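Local coordinates for Ras-related protein Rab-7L1 (Homo sapiens, PDB 6HH2) that binds and hydrolyses GTP as a Rab-family switch in retrograde trafficking between lysosomes and the Golgi, recruiting the kinase LRRK2 to the Golgi and stimulating its activity, at residues K106-L109 with D110-L113; Q141-R144 with F145-N149. The protein carries 4 engineered substitutions. All blocks are in the same frame, centred on the assembly; numbering follows the deposited sequence.

In the fold
From the N terminus the chain first reaches contact 1, on the last turns of helix 96-112, the crossover between parallel strands 86-92 and 123-128. Contact 2 follows on helix 139-148, which makes the next crossover, from strand 123-128 to 153-156. Each closes a local turn between residues three to five apart, and the two come in series, neither nesting nor crossing. Their centres lie about 17 Å apart, yet they touch where Lys106 NZ of contact 1 meets Asn149 O of contact 2 at 2.9 Å, a probable hydrogen bond. Both helices lie against the central sheet of the GTPase fold, and this bond links helix 96-112 to the end of helix 139-148.

Contact 1: K106-L109 with D110-L113; sequences KQDL and DSKL
Lys106 and Asp110, one helical turn apart, form a salt bridge between Lys106 NZ and Asp110 OD2 at 2.7 Å. The lysine starts out with CG anti to its backbone N (chi1 177°), then bends at chi2 and again at chi4, and the chain folds back so that CG, CD and CE pass close to OD2. CB leads to CG, which comes to 3.9 Å from Asp110 OD2; CD and CE stay near the same oxygen, and NZ finally meets it on the syn lone pair. A water accepts a weak bond from NZ and donates one to Asp110 OD1, so both carboxylate oxygens are held. Asn149 O is a second partner of NZ, and Phe151 makes a cation-pi contact with this lysine.

A second i to i+4 salt bridge sits further along, where Lys112 NZ, in one of two conformers, reaches Asp108 OD1 at 3.1 Å, on the syn side but 33° out of the carboxylate plane. Asp108 OD2 accepts a hydrogen bond from Met76 N, which ties this carboxylate to the loop at Met76.

The helix ends just past the second pair, at Leu113. Ser111 OG turns back to donate to Asp108 O at 2.8 Å. Leu109 O takes Lys112 N at 3.1 Å, from 63° above its carbonyl plane, an i to i+3 bond, tighter than the alpha-helical spacing, and more weakly Leu113 N. Leu109 CD1 meets Leu113 CD2 at 3.9 Å; Leu109 also packs on Ala87 and Ala123 of strands 86-92 and 123-128, and Leu113 on the loop residues Ala84 and Val121. This is the C-terminal end of a crossover helix in the Ras-like P-loop GTPase fold, charged pairs on its flanks and Leu109 packed on the sheet.

Contact 2: Q141-R144 with F145-N149; sequences QIDR and FSKEN
Asp143 OD2 and Lys147 NZ form a salt bridge at 2.9 Å, the lysine coming in on the syn lone pair. Lys147, extended beyond CG, brings CD and CE past OD2, crossing the aspartate at a slant, with CE 3.4 Å from Asp143 OD2. The other oxygen, Asp143 OD1, is bonded to Trp154 NE1 on strand 153-156, which would hold the carboxylate in place. Beneath this pair, Lys147 N donates to Asp143 O almost straight, at 170°, and Glu148 N reaches Arg144 O at 2.8 Å. Asn149, where the helix ends, sends both N and ND2 to Phe145 O, the ND2 bond being weak. The helix is the crossover between parallel strands 123-128 and 153-156 of the Ras-like fold.

Asn149 ND2 also sits over the centre of the Phe145 ring, 3.4 Å above its plane, while Asn149 OD1 binds Gln103. A chi1 of 174° swings the ring away from the backbone N, toward helix 96-112, where it meets Phe99 with planes at about 35° and packs on Ser102 and Gln103. Ile142 lies against Leu125, Ala127 and Trp154. On the outer side, Gln141 CA lies 3.8 Å above one face of the Arg144 guanidinium, toward its rim.

Contact 1: K106-L109 with D110-L113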
# COMPACT_ATOMS: atom_id res chain seq x y z
N LYS A 106 8.37 -7.89 0.17
CA LYS A 106 7.91 -8.33 -1.15
C LYS A 106 8.02 -9.84 -1.32
O LYS A 106 7.10 -10.48 -1.87
CB LYS A 106 8.75 -7.61 -2.22
CG LYS A 106 8.48 -7.99 -3.69
CD LYS A 106 7.03 -7.73 -4.06
CE LYS A 106 6.86 -7.58 -5.61
NZ LYS A 106 7.35 -8.81 -6.26
N GLN A 107 9.14 -10.43 -0.86
CA GLN A 107 9.29 -11.88 -0.90
C GLN A 107 8.20 -12.58 -0.07
O GLN A 107 7.66 -13.61 -0.49
CB GLN A 107 10.68 -12.26 -0.39
CG GLN A 107 11.80 -11.86 -1.42
CD GLN A 107 13.20 -11.95 -0.83
OE1 GLN A 107 13.37 -12.00 0.39
NE2 GLN A 107 14.21 -11.99 -1.71
N ASP A 108 7.84 -12.00 1.07
CA ASP A 108 6.76 -12.58 1.88
C ASP A 108 5.44 -12.53 1.12
O ASP A 108 4.73 -13.53 1.03
CB ASP A 108 6.68 -11.84 3.22
CG ASP A 108 5.66 -12.49 4.19
OD1 ASP A 108 5.90 -13.63 4.60
OD2 ASP A 108 4.66 -11.79 4.50
N LEU A 109 5.12 -11.38 0.52
CA LEU A 109 3.88 -11.24 -0.26
C LEU A 109 3.80 -12.31 -1.34
O LEU A 109 2.79 -13.02 -1.47
CB LEU A 109 3.87 -9.85 -0.90
CG LEU A 109 2.70 -9.61 -1.85
CD1 LEU A 109 1.38 -9.43 -1.10
CD2 LEU A 109 2.94 -8.32 -2.72
N ASP A 110 4.86 -12.47 -2.11
CA ASP A 110 4.80 -13.42 -3.21
C ASP A 110 4.81 -14.86 -2.76
O ASP A 110 4.34 -15.73 -3.50
CB ASP A 110 5.92 -13.14 -4.19
CG ASP A 110 5.78 -11.76 -4.83
OD1 ASP A 110 4.63 -11.21 -4.91
OD2 ASP A 110 6.84 -11.23 -5.16
N SER A 111 5.32 -15.14 -1.55
CA SER A 111 5.26 -16.49 -1.01
C SER A 111 3.88 -16.87 -0.50
O SER A 111 3.60 -18.07 -0.39
CB SER A 111 6.28 -16.66 0.13
OG SER A 111 5.85 -16.06 1.36
N LYS A 112 3.02 -15.87 -0.21
CA LYS A 112 1.76 -16.09 0.49
C LYS A 112 0.52 -15.92 -0.37
O LYS A 112 -0.52 -16.51 -0.04
CB LYS A 112 1.63 -15.14 1.71
CG LYS A 112 2.75 -15.29 2.79
CD LYS A 112 2.66 -16.63 3.51
CE LYS A 112 3.58 -16.67 4.75
NZ LYS A 112 5.04 -16.63 4.45
N LEU A 113 0.59 -15.15 -1.43
CA LEU A 113 -0.62 -14.67 -2.07
C LEU A 113 -0.41 -14.50 -3.57
O LEU A 113 0.62 -13.98 -4.01
CB LEU A 113 -0.98 -13.31 -1.45
CG LEU A 113 -2.23 -12.54 -1.85
CD1 LEU A 113 -3.48 -13.29 -1.43
CD2 LEU A 113 -2.19 -11.09 -1.31
O HOH W 1 4.03 -9.00 -6.51

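Contact 2: Q141-R144 with F145-N149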
# COMPACT_ATOMS: atom_id res chain seq x y z
N GLN A 141 19.37 3.83 -7.30
CA GLN A 141 19.27 2.54 -6.40
C GLN A 141 17.77 2.02 -6.21
O GLN A 141 17.46 0.81 -6.23
CB GLN A 141 19.85 2.86 -5.01
CG GLN A 141 21.37 2.66 -4.84
CD GLN A 141 21.83 3.11 -3.45
OE1 GLN A 141 21.10 3.84 -2.76
NE2 GLN A 141 23.02 2.66 -3.03
N ILE A 142 16.88 2.96 -5.99
CA ILE A 142 15.49 2.51 -5.82
C ILE A 142 14.98 1.84 -7.08
O ILE A 142 14.30 0.80 -7.01
CB ILE A 142 14.60 3.69 -5.42
CG1 ILE A 142 15.08 4.27 -4.08
CG2 ILE A 142 13.17 3.20 -5.25
CD1 ILE A 142 14.42 5.60 -3.77
N ASP A 143 15.23 2.43 -8.23
CA ASP A 143 14.74 1.85 -9.47
C ASP A 143 15.33 0.48 -9.73
O ASP A 143 14.61 -0.44 -10.14
CB ASP A 143 15.00 2.78 -10.66
CG ASP A 143 14.27 2.32 -11.94
OD1 ASP A 143 13.02 2.36 -11.90
OD2 ASP A 143 14.97 1.89 -12.90
N ARG A 144 16.64 0.31 -9.54
CA ARG A 144 17.23 -1.02 -9.74
C ARG A 144 16.63 -2.03 -8.76
O ARG A 144 16.34 -3.17 -9.14
CB ARG A 144 18.74 -0.94 -9.52
CG ARG A 144 19.48 -0.25 -10.67
CD ARG A 144 20.98 -0.56 -10.64
NE ARG A 144 21.61 -0.10 -9.39
CZ ARG A 144 21.98 1.16 -9.18
NH1 ARG A 144 21.77 2.09 -10.11
NH2 ARG A 144 22.55 1.50 -8.02
N PHE A 145 16.41 -1.60 -7.52
CA PHE A 145 15.82 -2.48 -6.52
C PHE A 145 14.39 -2.84 -6.88
O PHE A 145 13.98 -4.00 -6.77
CB PHE A 145 15.89 -1.73 -5.17
CG PHE A 145 15.20 -2.40 -4.03
CD1 PHE A 145 13.85 -2.19 -3.83
CD2 PHE A 145 15.95 -3.13 -3.10
CE1 PHE A 145 13.19 -2.71 -2.73
CE2 PHE A 145 15.28 -3.66 -1.95
CZ PHE A 145 13.90 -3.45 -1.81
N SER A 146 13.61 -1.86 -7.36
CA SER A 146 12.23 -2.16 -7.71
C SER A 146 12.18 -3.20 -8.82
O SER A 146 11.38 -4.14 -8.78
CB SER A 146 11.61 -0.82 -8.12
OG SER A 146 10.24 -0.93 -8.46
N LYS A 147 13.01 -3.03 -9.85
CA LYS A 147 13.05 -3.99 -10.95
C LYS A 147 13.57 -5.35 -10.49
O LYS A 147 13.00 -6.39 -10.86
CB LYS A 147 13.92 -3.43 -12.06
CG LYS A 147 13.15 -2.32 -12.85
CD LYS A 147 14.13 -1.52 -13.61
CE LYS A 147 13.37 -0.59 -14.59
NZ LYS A 147 14.32 0.33 -15.26
N GLU A 148 14.65 -5.38 -9.71
CA GLU A 148 15.22 -6.68 -9.34
C GLU A 148 14.24 -7.48 -8.48
O GLU A 148 14.22 -8.71 -8.57
CB GLU A 148 16.51 -6.45 -8.56
CG GLU A 148 17.73 -6.10 -9.42
CD GLU A 148 18.92 -5.70 -8.55
OE1 GLU A 148 18.77 -5.81 -7.30
OE2 GLU A 148 19.98 -5.30 -9.08
N ASN A 149 13.39 -6.80 -7.73
CA ASN A 149 12.48 -7.48 -6.81
C ASN A 149 11.07 -7.64 -7.36
O ASN A 149 10.16 -8.03 -6.60
CB ASN A 149 12.50 -6.83 -5.41
CG ASN A 149 13.84 -7.04 -4.75
OD1 ASN A 149 14.21 -8.19 -4.47
ND2 ASN A 149 14.63 -5.99 -4.60